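PDB 4RW0: lipolytic protein G-D-S-L family, which probably hydrolyses ester bonds of lipids or other acylated substrates as a lipase/acylhydrolase of the SGNH hydrolase clan. Local coordinates for residues Thr76-Leu80 against Gln81-Ser85; Asn167-Gly170 against Tyr171-Met174; Tyr176-Leu179 against Glu180-Arg184. All coordinates share one frame; numbering follows the deposited sequence.

In the fold
All three contacts are local and follow one another in series, so none nests in or crosses another. Contact 1 closes the turn after the short helix 76-80, which comes after the central strand 69-73 of the five-stranded parallel sheet, and leads into helix 85-100. The chain then passes through the strands 104-108 and 141-143 before reaching helix 168-182. Contact 2 caps and forms the first turns of that helix, beside helices 25-32 and 145-154; contact 3, its centre about 14 Å further on, carries the helix past strand 141-143. Contacts 1 and 3 lie on opposite sides of the chain's centre, about 28 Å apart between centres.

Contact 1: residues Thr76-Leu80 against Gln81-Ser85; sequences TNDIL and QGRDS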
loop_
_atom_site.group_PDB
_atom_site.type_symbol
_atom_site.label_atom_id
_atom_site.label_comp_id
_atom_site.label_asym_id
_atom_site.label_seq_id
_atom_site.Cartn_x
_atom_site.Cartn_y
_atom_site.Cartn_z
ATOM N N THR A 76 9.391 -0.631 0.586
ATOM C CA THR A 76 10.135 -1.620 1.368
ATOM C C THR A 76 11.344 -2.200 0.694
ATOM O O THR A 76 12.427 -2.313 1.313
ATOM C CB THR A 76 9.186 -2.784 1.801
ATOM O OG1 THR A 76 8.209 -2.226 2.671
ATOM C CG2 THR A 76 9.933 -3.970 2.462
ATOM N N ASN A 77 11.202 -2.647 -0.556
ATOM C CA ASN A 77 12.379 -3.221 -1.229
ATOM C C ASN A 77 13.531 -2.242 -1.415
ATOM O O ASN A 77 14.705 -2.619 -1.323
ATOM C CB ASN A 77 11.977 -3.891 -2.532
ATOM C CG ASN A 77 11.148 -5.177 -2.258
ATOM O OD1 ASN A 77 11.553 -6.031 -1.425
ATOM N ND2 ASN A 77 9.973 -5.297 -2.905
ATOM N N ASP A 78 13.185 -0.994 -1.629
ATOM C CA ASP A 78 14.190 0.065 -1.782
ATOM C C ASP A 78 14.906 0.281 -0.456
ATOM O O ASP A 78 16.133 0.335 -0.438
ATOM C CB ASP A 78 13.548 1.356 -2.209
ATOM C CG ASP A 78 12.894 1.249 -3.612
ATOM O OD1 ASP A 78 11.713 0.812 -3.749
ATOM O OD2 ASP A 78 13.591 1.575 -4.574
ATOM N N ILE A 79 14.151 0.326 0.642
ATOM C CA ILE A 79 14.732 0.511 1.955
ATOM C C ILE A 79 15.606 -0.665 2.316
ATOM O O ILE A 79 16.753 -0.497 2.817
ATOM C CB ILE A 79 13.668 0.820 2.955
ATOM C CG1 ILE A 79 13.043 2.148 2.604
ATOM C CG2 ILE A 79 14.214 0.840 4.389
ATOM C CD1 ILE A 79 11.764 2.419 3.408
ATOM N N LEU A 80 15.151 -1.885 2.017
ATOM C CA LEU A 80 15.990 -3.034 2.288
ATOM C C LEU A 80 17.289 -3.020 1.476
ATOM O O LEU A 80 18.277 -3.569 1.878
ATOM C CB LEU A 80 15.287 -4.334 1.998
ATOM C CG LEU A 80 14.172 -4.666 2.984
ATOM C CD1 LEU A 80 13.381 -5.832 2.399
ATOM C CD2 LEU A 80 14.716 -5.029 4.355
ATOM N N GLN A 81 17.276 -2.426 0.309
ATOM C CA GLN A 81 18.465 -2.346 -0.508
ATOM C C GLN A 81 19.317 -1.125 -0.210
ATOM O O GLN A 81 20.286 -0.915 -0.861
ATOM C CB GLN A 81 18.070 -2.369 -1.978
ATOM C CG GLN A 81 17.726 -3.791 -2.385
ATOM C CD GLN A 81 17.035 -3.878 -3.719
ATOM O OE1 GLN A 81 16.760 -2.860 -4.368
ATOM N NE2 GLN A 81 16.742 -5.105 -4.148
ATOM N N GLY A 82 18.944 -0.300 0.746
ATOM C CA GLY A 82 19.821 0.750 1.167
ATOM C C GLY A 82 19.435 2.139 0.757
ATOM O O GLY A 82 20.127 3.047 1.147
ATOM N N ARG A 83 18.326 2.362 0.041
ATOM C CA ARG A 83 17.991 3.712 -0.362
ATOM C C ARG A 83 17.505 4.505 0.817
ATOM O O ARG A 83 16.916 3.956 1.761
ATOM C CB ARG A 83 16.959 3.763 -1.493
ATOM C CG ARG A 83 17.128 2.778 -2.661
ATOM C CD ARG A 83 18.455 2.923 -3.351
ATOM N NE ARG A 83 18.714 4.318 -3.762
ATOM C CZ ARG A 83 18.502 4.838 -4.980
ATOM N NH1 ARG A 83 18.802 6.109 -5.190
ATOM N NH2 ARG A 83 17.984 4.122 -5.976
ATOM N N ASP A 84 17.673 5.817 0.779
ATOM C CA ASP A 84 17.246 6.624 1.894
ATOM C C ASP A 84 15.831 7.160 1.694
ATOM O O ASP A 84 15.251 7.025 0.596
ATOM C CB ASP A 84 18.302 7.714 2.197
ATOM C CG ASP A 84 18.350 8.827 1.139
ATOM O OD1 ASP A 84 17.393 9.039 0.366
ATOM O OD2 ASP A 84 19.372 9.520 1.105
ATOM N N SER A 85 15.284 7.750 2.753
ATOM C CA SER A 85 13.932 8.235 2.819
ATOM C C SER A 85 13.649 9.331 1.831
ATOM O O SER A 85 12.512 9.501 1.383
ATOM C CB SER A 85 13.613 8.796 4.210
ATOM O OG SER A 85 14.528 9.804 4.560
HETATM O O HOH W 1 16.438 1.350 -5.500
HETATM O O HOH W 2 17.547 2.070 3.601
#
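Arg-83 sets its CG against Asp-78 at a Schellman motif, the turn that ends helix 76-80. That CG lies 3.4 Å from Asp-78 O and close to Asp-78 CB, so the aliphatic start of the arginine rests on the last turn, beside that carbonyl. Bends at chi2 and chi3 lead the guanidinium away from the carboxylate, the planes 54° apart, and water 1 bridges them, donating to Asp-78 OD2 at 3.0 Å and accepting from Arg-83 NH2. The other carboxylate oxygen, OD1, takes a hydrogen bond from Val-48 N, while Arg-83 makes a cation-pi contact with Tyr-87. Gln-81 is the third side chain at the turn. With CG beside its own backbone N (chi1 -77°) the chain runs extended past Asn-77 O, which CG approaches to 3.4 Å. Asn-77 belongs to a Gly-Thr-Asn-Asp sequence matching the GxND block of SGNH hydrolases, whose asparagine contributes to the oxyanion hole in relatives; here its ND2 is bonded to Cys-46 O. Gly-82 makes the reversal at a positive phi of 108°. Arg-83 N reaches back to Asp-78 O at 3.0 Å, and Gly-82 N to Ile-79 O, also at 3.0 Å. Water 2 ties Ile-79 O to the loop, donating to it at 2.8 Å and to Arg-83 O at 2.7 Å.

Contact 2: residues Asn167-Gly170 against Tyr171-Met174; sequences NERG and YRLM
Arg-172 lays one face of its guanidinium over the backbone of Arg-169, whose CA sits 3.7 Å above the plane, offset toward the rim. The bend at chi3 (-65°) turns the group back along the helix, bringing NH2 to 3.8 Å from Arg-169 CB. Arg-169, with CG anti to its backbone N, runs CB, CG and NE alongside that NH2, and the two guanidinium planes end almost perpendicular, 86° apart. These like charges are close but have separate partners: Arg-169 NH1 bonds Ile-158 O, and Arg-172 NH2 a glycerol probably taken from the crystallisation liquor. Glu-168 stays short of a salt bridge to Arg-172, with OE1 4.5 Å from NH1. Waters 3 and 4 span the pair, both donating to OE1 and accepting from NH1, the latter weakly for water 4; water 3 lies at the guanidinium edge, in its plane. Glu-168 OE1 also forms a salt bridge with Arg-23. Asn-167 is the N-cap of helix 168-182, the C-terminal helix of the SGNH hydrolase fold, which starts just after the segment that in relatives carries the catalytic histidine. Its OD1 accepts a straight bond from Gly-170 N at 3.0 Å (N-H...O 163°) and a weak one from Arg-169 N. The backbone carbonyl of Asn-167 receives Tyr-171 N at 3.0 Å, nearly along the C=O axis. The tyrosine ring leans obliquely past the same oxygen, CD2 at 3.5 Å, and its OH bonds Tyr-17 O. Met-174, present as selenomethionine, passes CG within 3.3 Å of Gly-170 O before SE turns away.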
loop_
_atom_site.group_PDB
_atom_site.type_symbol
_atom_site.label_atom_id
_atom_site.label_comp_id
_atom_site.label_asym_id
_atom_site.label_seq_id
_atom_site.Cartn_x
_atom_site.Cartn_y
_atom_site.Cartn_z
ATOM N N ASN A 167 1.703 -12.304 8.203
ATOM C CA ASN A 167 1.020 -13.597 8.100
ATOM C C ASN A 167 -0.503 -13.334 7.883
ATOM O O ASN A 167 -0.896 -12.207 7.765
ATOM C CB ASN A 167 1.306 -14.466 9.341
ATOM C CG ASN A 167 0.712 -13.881 10.587
ATOM O OD1 ASN A 167 -0.259 -13.110 10.552
ATOM N ND2 ASN A 167 1.272 -14.264 11.725
ATOM N N GLU A 168 -1.345 -14.384 7.867
ATOM C CA GLU A 168 -2.789 -14.232 7.613
ATOM C C GLU A 168 -3.448 -13.324 8.596
ATOM O O GLU A 168 -4.365 -12.603 8.249
ATOM C CB GLU A 168 -3.502 -15.576 7.647
ATOM C CG GLU A 168 -3.388 -16.402 6.342
ATOM C CD GLU A 168 -4.301 -17.626 6.319
ATOM O OE1 GLU A 168 -5.519 -17.546 6.706
ATOM O OE2 GLU A 168 -3.845 -18.701 5.848
ATOM N N ARG A 169 -3.019 -13.349 9.866
ATOM C CA ARG A 169 -3.632 -12.448 10.856
ATOM C C ARG A 169 -3.303 -11.024 10.538
ATOM O O ARG A 169 -4.146 -10.153 10.629
ATOM C CB ARG A 169 -3.205 -12.825 12.312
ATOM C CG ARG A 169 -3.762 -11.832 13.363
ATOM C CD ARG A 169 -3.406 -12.150 14.818
ATOM N NE ARG A 169 -4.042 -13.371 15.266
ATOM C CZ ARG A 169 -3.497 -14.526 15.318
ATOM N NH1 ARG A 169 -2.232 -14.708 15.007
ATOM N NH2 ARG A 169 -4.240 -15.555 15.711
ATOM N N GLY A 170 -2.063 -10.786 10.160
ATOM C CA GLY A 170 -1.631 -9.439 9.823
ATOM C C GLY A 170 -2.388 -8.918 8.615
ATOM O O GLY A 170 -2.769 -7.796 8.577
ATOM N N TYR A 171 -2.639 -9.799 7.630
ATOM C CA TYR A 171 -3.444 -9.370 6.450
ATOM C C TYR A 171 -4.903 -9.086 6.816
ATOM O O TYR A 171 -5.503 -8.135 6.281
ATOM C CB TYR A 171 -3.334 -10.400 5.345
ATOM C CG TYR A 171 -2.033 -10.348 4.529
ATOM C CD1 TYR A 171 -1.651 -9.171 3.971
ATOM C CD2 TYR A 171 -1.230 -11.453 4.328
ATOM C CE1 TYR A 171 -0.464 -9.068 3.259
ATOM C CE2 TYR A 171 -0.037 -11.405 3.564
ATOM C CZ TYR A 171 0.328 -10.188 3.029
ATOM O OH TYR A 171 1.442 -9.991 2.232
ATOM N N ARG A 172 -5.498 -9.848 7.779
ATOM C CA ARG A 172 -6.865 -9.525 8.184
ATOM C C ARG A 172 -6.923 -8.139 8.837
ATOM O O ARG A 172 -7.799 -7.321 8.487
ATOM C CB ARG A 172 -7.455 -10.571 9.128
ATOM C CG ARG A 172 -7.648 -11.924 8.526
ATOM C CD ARG A 172 -8.591 -12.772 9.399
ATOM N NE ARG A 172 -7.998 -13.053 10.703
ATOM C CZ ARG A 172 -7.152 -14.015 10.985
ATOM N NH1 ARG A 172 -6.803 -14.936 10.090
ATOM N NH2 ARG A 172 -6.719 -14.150 12.239
ATOM N N LEU A 173 -5.984 -7.853 9.753
ATOM C CA LEU A 173 -5.979 -6.569 10.437
ATOM C C LEU A 173 -5.782 -5.404 9.446
ATOM O O LEU A 173 -6.400 -4.360 9.560
ATOM C CB LEU A 173 -4.907 -6.530 11.515
ATOM C CG LEU A 173 -5.148 -7.499 12.709
ATOM C CD1 LEU A 173 -4.008 -7.481 13.732
ATOM C CD2 LEU A 173 -6.450 -7.203 13.413
HETATM N N MSE A 174 -4.956 -5.629 8.431
HETATM C CA MSE A 174 -4.738 -4.598 7.385
HETATM C C MSE A 174 -5.996 -4.394 6.629
HETATM O O MSE A 174 -6.362 -3.296 6.390
HETATM C CB MSE A 174 -3.566 -5.037 6.482
HETATM C CG MSE A 174 -2.196 -4.925 7.076
HETATM SE SE MSE A 174 -0.827 -5.581 5.795
HETATM C CE MSE A 174 -0.838 -4.123 4.445
HETATM O O HOH W 3 -7.203 -15.244 7.031
HETATM O O HOH W 4 -6.057 -17.774 9.403
#

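Contact 3: residues Tyr176-Leu179 against Glu180-Arg184; sequences YKAL and EVFTR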
loop_
_atom_site.group_PDB
_atom_site.type_symbol
_atom_site.label_atom_id
_atom_site.label_comp_id
_atom_site.label_asym_id
_atom_site.label_seq_id
_atom_site.Cartn_x
_atom_site.Cartn_y
_atom_site.Cartn_z
ATOM N N TYR A 176 -9.121 -4.782 7.591
ATOM C CA TYR A 176 -10.036 -3.976 8.448
ATOM C C TYR A 176 -9.668 -2.527 8.443
ATOM O O TYR A 176 -10.536 -1.641 8.265
ATOM C CB TYR A 176 -10.139 -4.516 9.886
ATOM C CG TYR A 176 -10.363 -5.983 9.988
ATOM C CD1 TYR A 176 -11.116 -6.657 9.066
ATOM C CD2 TYR A 176 -9.894 -6.693 11.066
ATOM C CE1 TYR A 176 -11.333 -8.025 9.153
ATOM C CE2 TYR A 176 -10.125 -8.045 11.188
ATOM C CZ TYR A 176 -10.821 -8.698 10.218
ATOM O OH TYR A 176 -11.039 -10.062 10.320
ATOM N N LYS A 177 -8.393 -2.260 8.562
ATOM C CA LYS A 177 -7.959 -0.873 8.561
ATOM C C LYS A 177 -8.205 -0.223 7.189
ATOM O O LYS A 177 -8.651 0.888 7.144
ATOM C CB LYS A 177 -6.491 -0.812 8.861
ATOM C CG LYS A 177 -5.931 0.583 8.975
ATOM C CD LYS A 177 -6.562 1.348 10.141
ATOM C CE LYS A 177 -5.608 2.415 10.603
ATOM N NZ LYS A 177 -6.135 2.972 11.874
ATOM N N ALA A 178 -8.006 -0.958 6.081
ATOM C CA ALA A 178 -8.274 -0.389 4.703
ATOM C C ALA A 178 -9.763 -0.167 4.495
ATOM O O ALA A 178 -10.199 0.817 3.895
ATOM C CB ALA A 178 -7.777 -1.387 3.648
ATOM N N LEU A 179 -10.576 -1.065 5.027
ATOM C CA LEU A 179 -12.008 -0.906 4.977
ATOM C C LEU A 179 -12.581 0.327 5.689
ATOM O O LEU A 179 -13.646 0.820 5.308
ATOM C CB LEU A 179 -12.729 -2.172 5.453
ATOM C CG LEU A 179 -12.645 -3.430 4.542
ATOM C CD1 LEU A 179 -13.213 -4.677 5.226
ATOM C CD2 LEU A 179 -13.393 -3.172 3.279
ATOM N N GLU A 180 -11.854 0.887 6.628
ATOM C CA GLU A 180 -12.309 2.110 7.238
ATOM C C GLU A 180 -12.304 3.229 6.190
ATOM O O GLU A 180 -13.131 4.109 6.275
ATOM C CB GLU A 180 -11.453 2.522 8.395
ATOM C CG GLU A 180 -11.478 1.566 9.595
ATOM C CD GLU A 180 -10.444 1.991 10.694
ATOM O OE1 GLU A 180 -10.190 3.206 10.851
ATOM O OE2 GLU A 180 -9.828 1.111 11.369
ATOM N N VAL A 181 -11.431 3.148 5.185
ATOM C CA VAL A 181 -11.379 4.165 4.089
ATOM C C VAL A 181 -12.240 3.747 2.957
ATOM O O VAL A 181 -13.101 4.524 2.504
ATOM C CB VAL A 181 -9.938 4.319 3.603
ATOM C CG1 VAL A 181 -9.851 5.011 2.219
ATOM C CG2 VAL A 181 -9.121 5.046 4.630
ATOM N N PHE A 182 -12.119 2.487 2.499
ATOM C CA PHE A 182 -12.826 2.056 1.293
ATOM C C PHE A 182 -14.332 2.045 1.425
ATOM O O PHE A 182 -15.050 2.223 0.432
ATOM C CB PHE A 182 -12.410 0.649 0.793
ATOM C CG PHE A 182 -10.963 0.520 0.386
ATOM C CD1 PHE A 182 -10.298 1.538 -0.299
ATOM C CD2 PHE A 182 -10.296 -0.655 0.611
ATOM C CE1 PHE A 182 -8.973 1.370 -0.699
ATOM C CE2 PHE A 182 -8.960 -0.817 0.243
ATOM C CZ PHE A 182 -8.309 0.209 -0.411
ATOM N N THR A 183 -14.822 1.753 2.619
ATOM C CA THR A 183 -16.249 1.679 2.870
ATOM C C THR A 183 -16.934 3.053 2.803
ATOM O O THR A 183 -18.120 3.149 2.538
ATOM C CB THR A 183 -16.502 0.995 4.245
ATOM O OG1 THR A 183 -16.121 -0.380 4.132
ATOM C CG2 THR A 183 -17.897 0.973 4.536
ATOM N N ARG A 184 -16.199 4.106 3.051
ATOM C CA ARG A 184 -16.756 5.426 3.072
ATOM C C ARG A 184 -16.653 6.121 1.702
ATOM O O ARG A 184 -17.025 7.273 1.586
ATOM C CB ARG A 184 -16.012 6.271 4.115
ATOM C CG ARG A 184 -16.277 5.974 5.593
ATOM C CD ARG A 184 -15.433 6.959 6.424
ATOM N NE ARG A 184 -15.547 6.833 7.885
ATOM C CZ ARG A 184 -16.309 7.600 8.677
ATOM N NH1 ARG A 184 -17.080 8.562 8.172
ATOM N NH2 ARG A 184 -16.313 7.392 9.992
HETATM O O HOH W 5 -8.177 1.735 13.351
#
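Ala-178 and Phe-182 meet one turn apart on the inner side of helix 168-182, the C-terminal helix of this alpha/beta SGNH fold: the alanine CB touches CE2 of the ring at 3.6 Å. A chi1 of -62° turns the ring back along the helix, bringing CD2 and CE2 beside Ala-178, and the ring also lies obliquely by Ala-178 O. That carbonyl is gripped twice. Phe-182 N comes straight in at 2.9 Å in the carbonyl plane, whereas Val-181 N, at the same distance, approaches from above it, 53° out of the plane. One residue on, Leu-179 O receives Thr-183 N at 3.1 Å and, weakly, the hydroxyl OG1, so the threonine folds its polar branch back onto the helix, where OG1 also lies near Leu-179 CD2. On another side of the helix Lys-177 bends at chi2 and passes its methylenes beside the extended Glu-180, CD coming to 3.5 Å from OE2.

Further out, these groups pack on the sheet and helix 25-32. Phe-182 makes an edge-to-face contact with Phe-38 on strand 36-40 and packs on Cys-29 of helix 25-32, against which Ala-178 and Leu-179 also rest. Val-181 meets strand 141-143 at Lys-141 and Ile-143. Leu-179, Phe-182 and Thr-183 all touch Ile-33, one of the residues that bind the sodium ion, so the end of the helix packs beside the sodium site.

The charges of Lys-177 and Glu-180 stay apart, NZ and OE2 4.2 Å from each other. Water 5 joins them, accepting from Lys-177 NZ at 2.8 Å and donating to Glu-180 OE2 at 2.7 Å.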